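Local coordinates for protein predicted ATPase of the ABC class (Vibrio vulnificus, PDB 5D6A) that probably binds and hydrolyses ATP as an ABC-class ATPase, and is captured here with the non-hydrolysable ATP analogue AMP-PNP, at residues A[38-43]-A[64-69]; A[99-104]-A[181-186]; A[312-317]-A[460-465]. All coordinates share one frame; numbering follows the deposited sequence.

The three contacts follow one another along the chain and do not touch. Contact 1 joins two loops within the N-terminal region, its centre about 34 Å from the centre of the chain. Contact 2 packs a helix of that region on helix 181-199 of the P-loop domain; its centre lies about 35 Å from that of contact 1. Contact 3 is about 44 Å from contact 2, centre to centre, on the opposite side of the chain's centre. The side chain of its His312 is about 13 Å from a bound AMP-PNP. Two contacts are apolar packing, while contact 3 has an arginine hydrogen bond.

Contact 1: A[38-43]-A[64-69]; sequences QNYRAY and SDPYAS
Asp65 O accepts the backbone N of Ala68 at 2.8 Å. This bond closes a type I beta turn from Asp65 to Ala68. Pro66 holds the second position of the turn, and its ring lies against Tyr40 of the other loop. The approach is over a face. Pro66 CD sits 3.5 Å from the centroid of the Tyr40 ring, only 8° off the ring normal, a CH-pi contact. Pro66 CG is also over that face but shifted to one side, 3.5 Å from Tyr40 CE1. The CD2-CE2 side of the ring lies obliquely to the backbone of Ser64 and Asp65: Tyr40 CE2 is 3.7 Å from Asp65 N, and Tyr40 CD2 is 3.9 Å from Ser64 O. Tyr40 reaches the turn because its CG lies anti to the backbone N, chi1 -164°. On the opposite face the edge of Tyr43 comes in, with CD2 3.6 Å above the Tyr40 ring plane and offset toward the rim. Tyr40 is thus held between a proline and a second tyrosine. The two tyrosines belong to one 3-10 segment, where Tyr43 N bonds to Tyr40 O. The phenol ends are fixed by the loop nearby: Tyr40 OH bonds to Leu146 O, and Tyr43 OH to Pro147 O. The carboxylate of Asp65 forms a salt bridge with Arg151 through OD1. The contact therefore rests on aliphatic C-H groups over an aromatic face. The proline CD, next to an amide nitrogen, is probably slightly polarised, which would favour this face-on approach.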
ATOM      1  N   GLN A  38     -43.069   1.862   4.923  1.00 93.14           N
ATOM      2  CA  GLN A  38     -43.010   2.429   3.578  1.00 93.02           C
ATOM      3  C   GLN A  38     -41.631   2.182   2.969  1.00 91.17           C
ATOM      4  O   GLN A  38     -40.715   1.727   3.655  1.00 89.66           O
ATOM      5  CB  GLN A  38     -43.333   3.922   3.599  1.00 91.70           C
ATOM      6  CG  GLN A  38     -44.751   4.228   4.050  1.00 94.08           C
ATOM      7  CD  GLN A  38     -45.103   5.698   3.930  1.00 93.75           C
ATOM      8  OE1 GLN A  38     -44.278   6.519   3.525  1.00 91.97           O
ATOM      9  NE2 GLN A  38     -46.339   6.037   4.276  1.00 95.80           N
ATOM     10  N   ASN A  39     -41.491   2.479   1.681  1.00 91.61           N
ATOM     11  CA  ASN A  39     -40.227   2.277   0.975  1.00 90.13           C
ATOM     12  C   ASN A  39     -39.114   3.108   1.619  1.00 86.21           C
ATOM     13  O   ASN A  39     -39.357   4.218   2.092  1.00 84.89           O
ATOM     14  CB  ASN A  39     -40.389   2.642  -0.506  1.00 91.75           C
ATOM     15  CG  ASN A  39     -39.216   2.191  -1.358  1.00 92.06           C
ATOM     16  OD1 ASN A  39     -38.451   1.306  -0.971  1.00 91.60           O
ATOM     17  ND2 ASN A  39     -39.084   2.783  -2.538  1.00 92.97           N
ATOM     18  N   TYR A  40     -37.895   2.568   1.628  1.00 84.56           N
ATOM     19  CA  TYR A  40     -36.742   3.246   2.246  1.00 81.18           C
ATOM     20  C   TYR A  40     -36.529   4.649   1.678  1.00 79.47           C
ATOM     21  O   TYR A  40     -35.956   5.519   2.336  1.00 75.48           O
ATOM     22  CB  TYR A  40     -35.470   2.416   2.055  1.00 81.01           C
ATOM     23  CG  TYR A  40     -34.329   2.823   2.961  1.00 78.20           C
ATOM     24  CD1 TYR A  40     -34.256   2.344   4.265  1.00 77.71           C
ATOM     25  CD2 TYR A  40     -33.320   3.671   2.517  1.00 76.15           C
ATOM     26  CE1 TYR A  40     -33.218   2.703   5.104  1.00 74.72           C
ATOM     27  CE2 TYR A  40     -32.274   4.033   3.351  1.00 73.38           C
ATOM     28  CZ  TYR A  40     -32.231   3.545   4.645  1.00 72.77           C
ATOM     29  OH  TYR A  40     -31.201   3.890   5.488  1.00 70.43           O
ATOM     30  N   ARG A  41     -36.990   4.852   0.448  1.00 82.38           N
ATOM     31  CA  ARG A  41     -36.886   6.141  -0.220  1.00 83.02           C
ATOM     32  C   ARG A  41     -37.588   7.233   0.591  1.00 80.96           C
ATOM     33  O   ARG A  41     -37.179   8.396   0.565  1.00 79.62           O
ATOM     34  CB  ARG A  41     -37.524   6.049  -1.610  1.00 88.46           C
ATOM     35  CG  ARG A  41     -37.330   7.278  -2.480  1.00 90.62           C
ATOM     36  CD  ARG A  41     -38.101   7.157  -3.784  1.00 96.02           C
ATOM     37  NE  ARG A  41     -37.822   8.281  -4.674  1.00 98.89           N
ATOM     38  CZ  ARG A  41     -38.372   9.491  -4.569  1.00100.09           C
ATOM     39  NH1 ARG A  41     -39.231   9.766  -3.591  1.00 99.73           N
ATOM     40  NH2 ARG A  41     -38.042  10.441  -5.438  1.00101.65           N
ATOM     41  N   ALA A  42     -38.636   6.846   1.317  1.00 80.31           N
ATOM     42  CA  ALA A  42     -39.428   7.783   2.120  1.00 79.18           C
ATOM     43  C   ALA A  42     -38.630   8.582   3.163  1.00 75.38           C
ATOM     44  O   ALA A  42     -39.078   9.648   3.587  1.00 74.68           O
ATOM     45  CB  ALA A  42     -40.586   7.055   2.788  1.00 81.06           C
ATOM     46  N   TYR A  43     -37.468   8.080   3.586  1.00 72.92           N
ATOM     47  CA  TYR A  43     -36.647   8.819   4.559  1.00 70.18           C
ATOM     48  C   TYR A  43     -36.283  10.229   4.078  1.00 70.16           C
ATOM     49  O   TYR A  43     -35.990  11.104   4.892  1.00 68.50           O
ATOM     50  CB  TYR A  43     -35.362   8.066   4.930  1.00 68.10           C
ATOM     51  CG  TYR A  43     -35.505   7.024   6.025  1.00 67.15           C
ATOM     52  CD1 TYR A  43     -35.779   7.407   7.335  1.00 65.58           C
ATOM     53  CD2 TYR A  43     -35.289   5.673   5.772  1.00 67.55           C
ATOM     54  CE1 TYR A  43     -35.885   6.473   8.350  1.00 65.51           C
ATOM     55  CE2 TYR A  43     -35.388   4.731   6.784  1.00 67.37           C
ATOM     56  CZ  TYR A  43     -35.688   5.136   8.070  1.00 66.40           C
ATOM     57  OH  TYR A  43     -35.787   4.208   9.080  1.00 66.66           O
ATOM     58  N   SER A  64     -29.379   6.425   0.552  1.00 71.03           N
ATOM     59  CA  SER A  64     -30.375   5.810  -0.323  1.00 75.38           C
ATOM     60  C   SER A  64     -30.457   4.297  -0.125  1.00 78.77           C
ATOM     61  O   SER A  64     -31.266   3.628  -0.767  1.00 81.19           O
ATOM     62  CB  SER A  64     -30.035   6.104  -1.785  1.00 76.98           C
ATOM     63  OG  SER A  64     -28.777   5.549  -2.136  1.00 76.29           O
ATOM     64  N   ASP A  65     -29.631   3.766   0.770  1.00 80.36           N
ATOM     65  CA  ASP A  65     -29.580   2.330   1.001  1.00 84.88           C
ATOM     66  C   ASP A  65     -29.028   2.033   2.397  1.00 82.50           C
ATOM     67  O   ASP A  65     -28.010   2.605   2.787  1.00 79.67           O
ATOM     68  CB  ASP A  65     -28.669   1.703  -0.066  1.00 89.13           C
ATOM     69  CG  ASP A  65     -28.505   0.199   0.094  1.00 93.92           C
ATOM     70  OD1 ASP A  65     -29.479  -0.484   0.478  1.00 96.17           O
ATOM     71  OD2 ASP A  65     -27.396  -0.305  -0.198  1.00 96.53           O
ATOM     72  N   PRO A  66     -29.702   1.152   3.163  1.00 83.50           N
ATOM     73  CA  PRO A  66     -29.195   0.789   4.487  1.00 81.84           C
ATOM     74  C   PRO A  66     -27.733   0.340   4.457  1.00 81.63           C
ATOM     75  O   PRO A  66     -26.991   0.589   5.409  1.00 78.82           O
ATOM     76  CB  PRO A  66     -30.087  -0.385   4.893  1.00 83.83           C
ATOM     77  CG  PRO A  66     -31.372  -0.148   4.186  1.00 85.72           C
ATOM     78  CD  PRO A  66     -31.058   0.618   2.930  1.00 86.03           C
ATOM     79  N   TYR A  67     -27.333  -0.309   3.363  1.00 84.17           N
ATOM     80  CA  TYR A  67     -25.961  -0.801   3.206  1.00 85.34           C
ATOM     81  C   TYR A  67     -25.005   0.207   2.546  1.00 80.41           C
ATOM     82  O   TYR A  67     -23.887  -0.153   2.176  1.00 81.98           O
ATOM     83  CB  TYR A  67     -25.951  -2.125   2.428  1.00 92.45           C
ATOM     84  CG  TYR A  67     -26.675  -3.252   3.137  1.00 97.94           C
ATOM     85  CD1 TYR A  67     -26.055  -3.966   4.163  1.00 99.50           C
ATOM     86  CD2 TYR A  67     -27.970  -3.613   2.777  1.00101.50           C
ATOM     87  CE1 TYR A  67     -26.709  -4.999   4.813  1.00102.13           C
ATOM     88  CE2 TYR A  67     -28.633  -4.647   3.421  1.00103.98           C
ATOM     89  CZ  TYR A  67     -27.998  -5.336   4.438  1.00104.51           C
ATOM     90  OH  TYR A  67     -28.650  -6.361   5.081  1.00106.61           O
ATOM     91  N   ALA A  68     -25.439   1.458   2.401  1.00 75.19           N
ATOM     92  CA  ALA A  68     -24.587   2.504   1.832  1.00 71.21           C
ATOM     93  C   ALA A  68     -24.079   3.361   2.985  1.00 65.84           C
ATOM     94  O   ALA A  68     -24.451   3.127   4.135  1.00 64.68           O
ATOM     95  CB  ALA A  68     -25.365   3.349   0.838  1.00 71.71           C
ATOM     96  N   SER A  69     -23.231   4.344   2.690  1.00 62.45           N
ATOM     97  CA  SER A  69     -22.702   5.224   3.735  1.00 58.90           C
ATOM     98  C   SER A  69     -23.849   5.821   4.545  1.00 56.32           C
ATOM     99  O   SER A  69     -24.830   6.301   3.978  1.00 56.46           O
ATOM    100  CB  SER A  69     -21.844   6.334   3.135  1.00 58.84           C
ATOM    101  OG  SER A  69     -20.703   5.798   2.487  1.00 61.61           O
TER

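Contact 2: A[99-104]-A[181-186]; sequences RDFIAR and KEALLT
Phe101 lies with one ring face on the backbone of Leu184. Leu184 CA sits over the centre of the ring, 3.8 Å from its centroid and 9° off the ring normal, so the contact is of the CH-pi kind. The side chain of Leu184 crosses the phenylalanine at a slant. Its CD1 branch reaches back to the inner part of the ring, 3.5 Å from Phe101 CD2. At the other side of the ring, Phe101 CE1 passes 3.6 Å from Ala183 O, and the methyl CB of Ala183 is 4.0 Å from Phe101 CE1. One aromatic ring therefore spans the backbone and side chains of two successive residues. Torsions on both helices contribute to this fit. Phe101 CG is anti to the backbone N (chi1 -173°), which extends the ring toward the other helix. Leu184 CG is likewise anti to its N, and CD1 comes over the rim of the ring near CG and CD2, on the same face as Leu184 CA. Beyond this shell, His187 of the second helix meets the Phe101 ring edge-to-face and is also hydrogen-bonded through NE2 to Asp100 OD2, so a polar tie between the helices lies close to the apolar one. Asp100 OD2 is shared: Arg104 NE, one turn further on, binds it at 2.8 Å in a salt bridge. The bond is nearly straight, at 170°, and Asp100 OD2 lies in the guanidinium plane of Arg104. The contact thus joins helix 92-109 to the first turns of helix 181-199. Ile102 and Ala103 of helix 92-109 also touch Val131 of strand 131-133, while Leu185 packs on Trp86 in a loop.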
ATOM      1  N   ARG A  99     -12.482  19.834  22.195  1.00 39.48           N
ATOM      2  CA  ARG A  99     -13.274  19.360  21.057  1.00 39.48           C
ATOM      3  C   ARG A  99     -13.038  17.868  20.815  1.00 39.50           C
ATOM      4  O   ARG A  99     -13.963  17.128  20.472  1.00 39.14           O
ATOM      5  CB  ARG A  99     -12.910  20.148  19.802  1.00 38.68           C
ATOM      6  CG  ARG A  99     -13.311  21.614  19.833  1.00 39.63           C
ATOM      7  CD  ARG A  99     -12.510  22.405  18.812  1.00 39.87           C
ATOM      8  NE  ARG A  99     -12.619  21.830  17.474  1.00 39.53           N
ATOM      9  CZ  ARG A  99     -11.827  22.139  16.450  1.00 38.96           C
ATOM     10  NH1 ARG A  99     -10.835  23.012  16.598  1.00 39.60           N
ATOM     11  NH2 ARG A  99     -12.016  21.553  15.275  1.00 38.79           N
ATOM     12  N   ASP A 100     -11.788  17.441  20.985  1.00 39.38           N
ATOM     13  CA  ASP A 100     -11.418  16.043  20.809  1.00 38.39           C
ATOM     14  C   ASP A 100     -12.046  15.197  21.910  1.00 38.00           C
ATOM     15  O   ASP A 100     -12.619  14.143  21.645  1.00 38.50           O
ATOM     16  CB  ASP A 100      -9.898  15.883  20.862  1.00 38.29           C
ATOM     17  CG  ASP A 100      -9.454  14.444  20.667  1.00 38.52           C
ATOM     18  OD1 ASP A 100      -9.743  13.867  19.599  1.00 39.23           O
ATOM     19  OD2 ASP A 100      -8.785  13.900  21.571  1.00 38.01           O
ATOM     20  N   PHE A 101     -11.932  15.673  23.146  1.00 38.08           N
ATOM     21  CA  PHE A 101     -12.470  14.964  24.302  1.00 38.87           C
ATOM     22  C   PHE A 101     -13.987  14.801  24.186  1.00 38.83           C
ATOM     23  O   PHE A 101     -14.529  13.749  24.523  1.00 39.08           O
ATOM     24  CB  PHE A 101     -12.104  15.703  25.594  1.00 40.23           C
ATOM     25  CG  PHE A 101     -12.483  14.961  26.848  1.00 42.09           C
ATOM     26  CD1 PHE A 101     -11.601  14.060  27.429  1.00 42.59           C
ATOM     27  CD2 PHE A 101     -13.716  15.164  27.448  1.00 42.68           C
ATOM     28  CE1 PHE A 101     -11.943  13.377  28.582  1.00 43.94           C
ATOM     29  CE2 PHE A 101     -14.063  14.484  28.598  1.00 44.07           C
ATOM     30  CZ  PHE A 101     -13.177  13.589  29.166  1.00 44.79           C
ATOM     31  N   ILE A 102     -14.662  15.844  23.706  1.00 37.85           N
ATOM     32  CA  ILE A 102     -16.119  15.814  23.524  1.00 37.43           C
ATOM     33  C   ILE A 102     -16.534  14.765  22.485  1.00 35.99           C
ATOM     34  O   ILE A 102     -17.543  14.081  22.656  1.00 35.29           O
ATOM     35  CB  ILE A 102     -16.659  17.210  23.143  1.00 37.82           C
ATOM     36  CG1 ILE A 102     -16.599  18.134  24.362  1.00 39.06           C
ATOM     37  CG2 ILE A 102     -18.099  17.125  22.655  1.00 38.91           C
ATOM     38  CD1 ILE A 102     -16.914  19.583  24.058  1.00 40.09           C
ATOM     39  N   ALA A 103     -15.750  14.639  21.416  1.00 35.09           N
ATOM     40  CA  ALA A 103     -16.025  13.654  20.370  1.00 34.48           C
ATOM     41  C   ALA A 103     -15.883  12.234  20.918  1.00 35.11           C
ATOM     42  O   ALA A 103     -16.700  11.362  20.620  1.00 35.08           O
ATOM     43  CB  ALA A 103     -15.085  13.856  19.195  1.00 34.15           C
ATOM     44  N   ARG A 104     -14.844  12.013  21.722  1.00 35.74           N
ATOM     45  CA  ARG A 104     -14.590  10.702  22.321  1.00 36.97           C
ATOM     46  C   ARG A 104     -15.637  10.362  23.374  1.00 38.20           C
ATOM     47  O   ARG A 104     -16.007   9.203  23.527  1.00 38.96           O
ATOM     48  CB  ARG A 104     -13.194  10.650  22.939  1.00 37.07           C
ATOM     49  CG  ARG A 104     -12.071  10.890  21.947  1.00 36.42           C
ATOM     50  CD  ARG A 104     -10.718  10.854  22.633  1.00 36.99           C
ATOM     51  NE  ARG A 104      -9.651  11.293  21.737  1.00 37.26           N
ATOM     52  CZ  ARG A 104      -9.016  10.511  20.867  1.00 38.03           C
ATOM     53  NH1 ARG A 104      -9.321   9.222  20.754  1.00 39.67           N
ATOM     54  NH2 ARG A 104      -8.062  11.026  20.101  1.00 38.38           N
ATOM     55  N   LYS A 181     -14.784  15.820  34.317  1.00 70.20           N
ATOM     56  CA  LYS A 181     -13.915  17.007  34.341  1.00 71.65           C
ATOM     57  C   LYS A 181     -12.446  16.728  34.634  1.00 70.99           C
ATOM     58  O   LYS A 181     -11.565  17.273  33.967  1.00 68.00           O
ATOM     59  CB  LYS A 181     -14.415  18.055  35.337  1.00 75.25           C
ATOM     60  CG  LYS A 181     -15.708  18.744  34.937  1.00 76.72           C
ATOM     61  CD  LYS A 181     -15.874  20.061  35.684  1.00 80.38           C
ATOM     62  CE  LYS A 181     -14.882  21.115  35.195  1.00 79.90           C
ATOM     63  NZ  LYS A 181     -14.995  22.403  35.932  1.00 83.15           N
ATOM     64  N   GLU A 182     -12.179  15.901  35.638  1.00 73.05           N
ATOM     65  CA  GLU A 182     -10.802  15.583  35.997  1.00 73.96           C
ATOM     66  C   GLU A 182     -10.080  14.983  34.789  1.00 69.62           C
ATOM     67  O   GLU A 182      -8.875  15.176  34.620  1.00 68.09           O
ATOM     68  CB  GLU A 182     -10.757  14.644  37.207  1.00 78.46           C
ATOM     69  CG  GLU A 182      -9.356  14.397  37.750  1.00 81.42           C
ATOM     70  CD  GLU A 182      -9.349  13.584  39.035  1.00 86.08           C
ATOM     71  OE1 GLU A 182     -10.440  13.260  39.554  1.00 89.80           O
ATOM     72  OE2 GLU A 182      -8.247  13.275  39.533  1.00 88.16           O
ATOM     73  N   ALA A 183     -10.830  14.272  33.948  1.00 66.54           N
ATOM     74  CA  ALA A 183     -10.278  13.677  32.729  1.00 63.36           C
ATOM     75  C   ALA A 183     -10.261  14.703  31.592  1.00 59.72           C
ATOM     76  O   ALA A 183      -9.382  14.666  30.733  1.00 59.81           O
ATOM     77  CB  ALA A 183     -11.077  12.447  32.324  1.00 62.93           C
ATOM     78  N   LEU A 184     -11.242  15.605  31.589  1.00 57.30           N
ATOM     79  CA  LEU A 184     -11.327  16.654  30.569  1.00 55.36           C
ATOM     80  C   LEU A 184     -10.150  17.620  30.667  1.00 55.43           C
ATOM     81  O   LEU A 184      -9.449  17.860  29.681  1.00 53.82           O
ATOM     82  CB  LEU A 184     -12.641  17.430  30.706  1.00 55.93           C
ATOM     83  CG  LEU A 184     -12.835  18.669  29.821  1.00 55.26           C
ATOM     84  CD1 LEU A 184     -12.627  18.360  28.347  1.00 53.83           C
ATOM     85  CD2 LEU A 184     -14.217  19.262  30.050  1.00 56.39           C
ATOM     86  N   LEU A 185      -9.943  18.171  31.860  1.00 56.34           N
ATOM     87  CA  LEU A 185      -8.852  19.109  32.091  1.00 55.68           C
ATOM     88  C   LEU A 185      -7.524  18.469  31.704  1.00 53.47           C
ATOM     89  O   LEU A 185      -6.756  19.040  30.935  1.00 52.98           O
ATOM     90  CB  LEU A 185      -8.826  19.554  33.556  1.00 58.52           C
ATOM     91  CG  LEU A 185     -10.076  20.286  34.060  1.00 60.68           C
ATOM     92  CD1 LEU A 185      -9.994  20.527  35.558  1.00 63.62           C
ATOM     93  CD2 LEU A 185     -10.282  21.597  33.317  1.00 60.97           C
ATOM     94  N   THR A 186      -7.273  17.271  32.218  1.00 52.51           N
ATOM     95  CA  THR A 186      -6.041  16.546  31.914  1.00 51.67           C
ATOM     96  C   THR A 186      -5.838  16.395  30.406  1.00 49.33           C
ATOM     97  O   THR A 186      -4.729  16.563  29.899  1.00 48.03           O
ATOM     98  CB  THR A 186      -6.052  15.139  32.545  1.00 52.38           C
ATOM     99  OG1 THR A 186      -6.224  15.248  33.963  1.00 55.50           O
ATOM    100  CG2 THR A 186      -4.749  14.395  32.245  1.00 51.39           C
TER

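Contact 3: A[312-317]-A[460-465]; sequences HHLNLS and PPRALH
Arg462 places CG anti to its own carbonyl carbon (chi1 -62°) and then bends at chi3 (-64°), which swings the guanidinium toward His312. NH1 of Arg462 donates to His312 O at 2.7 Å, with an angle of 156° at the hydrogen. The bond lies in both planes: the carbonyl oxygen is met on a lone pair, and it sits in the guanidinium plane. A water bridges the same two residues, accepting from His312 N at 2.7 Å and, over a longer 3.2 Å, from Arg462 NH1. The backbone of His312 is thus held at both its N and its O. Over one guanidinium face lies a methyl of Leu314, CD1, 3.9 Å from Arg462 NE and toward the rim of the group. The aliphatic part of the arginine runs past the next carbonyl, with CD 3.2 Å from His313 O. Arg462 NH2 forms a salt bridge with Glu352 and a hydrogen bond with Asn564. Phe571 adds a cation-pi contact. A buried charge is therefore met by a carboxylate and by backbone and side-chain oxygens. Segment 312-317 turns a corner at His313, where His313 and Leu314 both face Phe332 in a G1 beta bulge. Arg462 directly precedes strand 463-465, the middle strand of a three-stranded sheet with 525-526 and 571-572. The contact joins the approach to this sheet to the end of strand 311-312 and the turn after it, while Leu314 packs on helix 339-352.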
ATOM      1  N   HIS A 312       5.477  16.693 -12.184  1.00 36.85           N
ATOM      2  CA  HIS A 312       5.074  17.755 -13.112  1.00 37.78           C
ATOM      3  C   HIS A 312       6.002  18.971 -13.205  1.00 37.58           C
ATOM      4  O   HIS A 312       6.202  19.690 -12.228  1.00 36.23           O
ATOM      5  CB  HIS A 312       3.673  18.247 -12.754  1.00 37.72           C
ATOM      6  CG  HIS A 312       2.621  17.184 -12.820  1.00 37.96           C
ATOM      7  ND1 HIS A 312       2.122  16.705 -14.012  1.00 38.58           N
ATOM      8  CD2 HIS A 312       1.943  16.538 -11.842  1.00 37.43           C
ATOM      9  CE1 HIS A 312       1.195  15.797 -13.765  1.00 38.76           C
ATOM     10  NE2 HIS A 312       1.066  15.678 -12.456  1.00 37.86           N
ATOM     11  N   HIS A 313       6.545  19.186 -14.401  1.00 38.26           N
ATOM     12  CA  HIS A 313       7.393  20.334 -14.712  1.00 39.74           C
ATOM     13  C   HIS A 313       8.208  20.857 -13.530  1.00 39.43           C
ATOM     14  O   HIS A 313       8.190  22.051 -13.225  1.00 39.45           O
ATOM     15  CB  HIS A 313       6.509  21.442 -15.285  1.00 40.90           C
ATOM     16  CG  HIS A 313       5.746  21.015 -16.497  1.00 42.34           C
ATOM     17  ND1 HIS A 313       6.260  21.106 -17.772  1.00 44.54           N
ATOM     18  CD2 HIS A 313       4.517  20.460 -16.626  1.00 42.29           C
ATOM     19  CE1 HIS A 313       5.375  20.641 -18.636  1.00 45.05           C
ATOM     20  NE2 HIS A 313       4.310  20.242 -17.966  1.00 43.90           N
ATOM     21  N   LEU A 314       8.938  19.947 -12.893  1.00 39.08           N
ATOM     22  CA  LEU A 314       9.752  20.261 -11.731  1.00 38.95           C
ATOM     23  C   LEU A 314      11.214  20.408 -12.134  1.00 40.55           C
ATOM     24  O   LEU A 314      11.703  19.661 -12.984  1.00 42.20           O
ATOM     25  CB  LEU A 314       9.605  19.136 -10.707  1.00 38.35           C
ATOM     26  CG  LEU A 314      10.237  19.303  -9.328  1.00 38.23           C
ATOM     27  CD1 LEU A 314       9.625  20.488  -8.594  1.00 38.13           C
ATOM     28  CD2 LEU A 314      10.045  18.027  -8.524  1.00 37.53           C
ATOM     29  N   ASN A 315      11.903  21.371 -11.522  1.00 41.09           N
ATOM     30  CA  ASN A 315      13.316  21.627 -11.804  1.00 42.45           C
ATOM     31  C   ASN A 315      14.189  20.810 -10.860  1.00 42.82           C
ATOM     32  O   ASN A 315      14.189  21.044  -9.653  1.00 42.77           O
ATOM     33  CB  ASN A 315      13.622  23.124 -11.654  1.00 43.12           C
ATOM     34  CG  ASN A 315      15.048  23.489 -12.060  1.00 44.45           C
ATOM     35  OD1 ASN A 315      15.929  22.635 -12.149  1.00 44.42           O
ATOM     36  ND2 ASN A 315      15.275  24.771 -12.304  1.00 45.30           N
ATOM     37  N   LEU A 316      14.937  19.860 -11.416  1.00 44.15           N
ATOM     38  CA  LEU A 316      15.803  18.999 -10.620  1.00 45.38           C
ATOM     39  C   LEU A 316      17.287  19.250 -10.901  1.00 47.11           C
ATOM     40  O   LEU A 316      18.130  18.393 -10.628  1.00 48.92           O
ATOM     41  CB  LEU A 316      15.460  17.536 -10.899  1.00 46.04           C
ATOM     42  CG  LEU A 316      13.986  17.167 -10.705  1.00 46.22           C
ATOM     43  CD1 LEU A 316      13.744  15.699 -11.029  1.00 46.50           C
ATOM     44  CD2 LEU A 316      13.533  17.479  -9.288  1.00 45.84           C
ATOM     45  N   SER A 317      17.603  20.431 -11.425  1.00 47.41           N
ATOM     46  CA  SER A 317      18.984  20.790 -11.760  1.00 48.20           C
ATOM     47  C   SER A 317      19.953  20.608 -10.597  1.00 47.46           C
ATOM     48  O   SER A 317      21.106  20.250 -10.807  1.00 49.00           O
ATOM     49  CB  SER A 317      19.055  22.239 -12.248  1.00 49.10           C
ATOM     50  OG  SER A 317      18.265  22.421 -13.408  1.00 49.88           O
ATOM     51  N   PRO A 460      11.806  29.790  -8.370  1.00 51.01           N
ATOM     52  CA  PRO A 460      10.459  30.270  -8.081  1.00 49.80           C
ATOM     53  C   PRO A 460       9.500  29.081  -8.106  1.00 47.63           C
ATOM     54  O   PRO A 460       9.699  28.163  -8.903  1.00 47.64           O
ATOM     55  CB  PRO A 460      10.164  31.233  -9.236  1.00 51.76           C
ATOM     56  CG  PRO A 460      11.083  30.822 -10.333  1.00 53.73           C
ATOM     57  CD  PRO A 460      12.317  30.308  -9.653  1.00 53.74           C
ATOM     58  N   PRO A 461       8.464  29.088  -7.247  1.00 45.96           N
ATOM     59  CA  PRO A 461       7.558  27.941  -7.249  1.00 43.77           C
ATOM     60  C   PRO A 461       6.818  27.789  -8.570  1.00 44.45           C
ATOM     61  O   PRO A 461       6.596  28.777  -9.271  1.00 47.43           O
ATOM     62  CB  PRO A 461       6.564  28.259  -6.115  1.00 42.61           C
ATOM     63  CG  PRO A 461       7.124  29.435  -5.382  1.00 43.64           C
ATOM     64  CD  PRO A 461       7.995  30.162  -6.356  1.00 45.95           C
ATOM     65  N   ARG A 462       6.455  26.556  -8.909  1.00 43.38           N
ATOM     66  CA  ARG A 462       5.708  26.291 -10.130  1.00 44.61           C
ATOM     67  C   ARG A 462       4.307  26.848  -9.968  1.00 43.48           C
ATOM     68  O   ARG A 462       3.713  26.741  -8.894  1.00 42.51           O
ATOM     69  CB  ARG A 462       5.583  24.789 -10.378  1.00 44.14           C
ATOM     70  CG  ARG A 462       6.888  24.039 -10.582  1.00 45.20           C
ATOM     71  CD  ARG A 462       6.639  22.541 -10.454  1.00 44.48           C
ATOM     72  NE  ARG A 462       6.192  22.198  -9.101  1.00 42.66           N
ATOM     73  CZ  ARG A 462       5.725  21.009  -8.726  1.00 42.57           C
ATOM     74  NH1 ARG A 462       5.614  20.012  -9.599  1.00 44.29           N
ATOM     75  NH2 ARG A 462       5.348  20.819  -7.468  1.00 41.39           N
ATOM     76  N   ALA A 463       3.775  27.435 -11.029  1.00 44.18           N
ATOM     77  CA  ALA A 463       2.421  27.953 -10.985  1.00 44.20           C
ATOM     78  C   ALA A 463       1.449  26.789 -11.185  1.00 42.81           C
ATOM     79  O   ALA A 463       1.746  25.851 -11.922  1.00 43.11           O
ATOM     80  CB  ALA A 463       2.222  29.011 -12.058  1.00 46.33           C
ATOM     81  N   LEU A 464       0.301  26.845 -10.519  1.00 42.15           N
ATOM     82  CA  LEU A 464      -0.719  25.804 -10.639  1.00 42.19           C
ATOM     83  C   LEU A 464      -1.894  26.317 -11.463  1.00 43.64           C
ATOM     84  O   LEU A 464      -2.319  27.457 -11.294  1.00 43.95           O
ATOM     85  CB  LEU A 464      -1.220  25.388  -9.255  1.00 40.48           C
ATOM     86  CG  LEU A 464      -2.349  24.348  -9.198  1.00 39.88           C
ATOM     87  CD1 LEU A 464      -1.920  23.026  -9.816  1.00 39.83           C
ATOM     88  CD2 LEU A 464      -2.802  24.139  -7.763  1.00 38.41           C
ATOM     89  N   HIS A 465      -2.419  25.473 -12.351  1.00 44.70           N
ATOM     90  CA  HIS A 465      -3.571  25.847 -13.168  1.00 45.99           C
ATOM     91  C   HIS A 465      -4.822  25.508 -12.356  1.00 45.15           C
ATOM     92  O   HIS A 465      -5.458  24.476 -12.582  1.00 44.99           O
ATOM     93  CB  HIS A 465      -3.589  25.077 -14.491  1.00 46.58           C
ATOM     94  CG  HIS A 465      -4.504  25.666 -15.520  1.00 48.09           C
ATOM     95  ND1 HIS A 465      -4.162  25.772 -16.851  1.00 50.03           N
ATOM     96  CD2 HIS A 465      -5.720  26.246 -15.401  1.00 47.69           C
ATOM     97  CE1 HIS A 465      -5.148  26.348 -17.515  1.00 50.96           C
ATOM     98  NE2 HIS A 465      -6.103  26.650 -16.656  1.00 49.71           N
TER
HETATM   99  O   HOH W   1       4.902  16.898  -9.539  1.00 38.49           O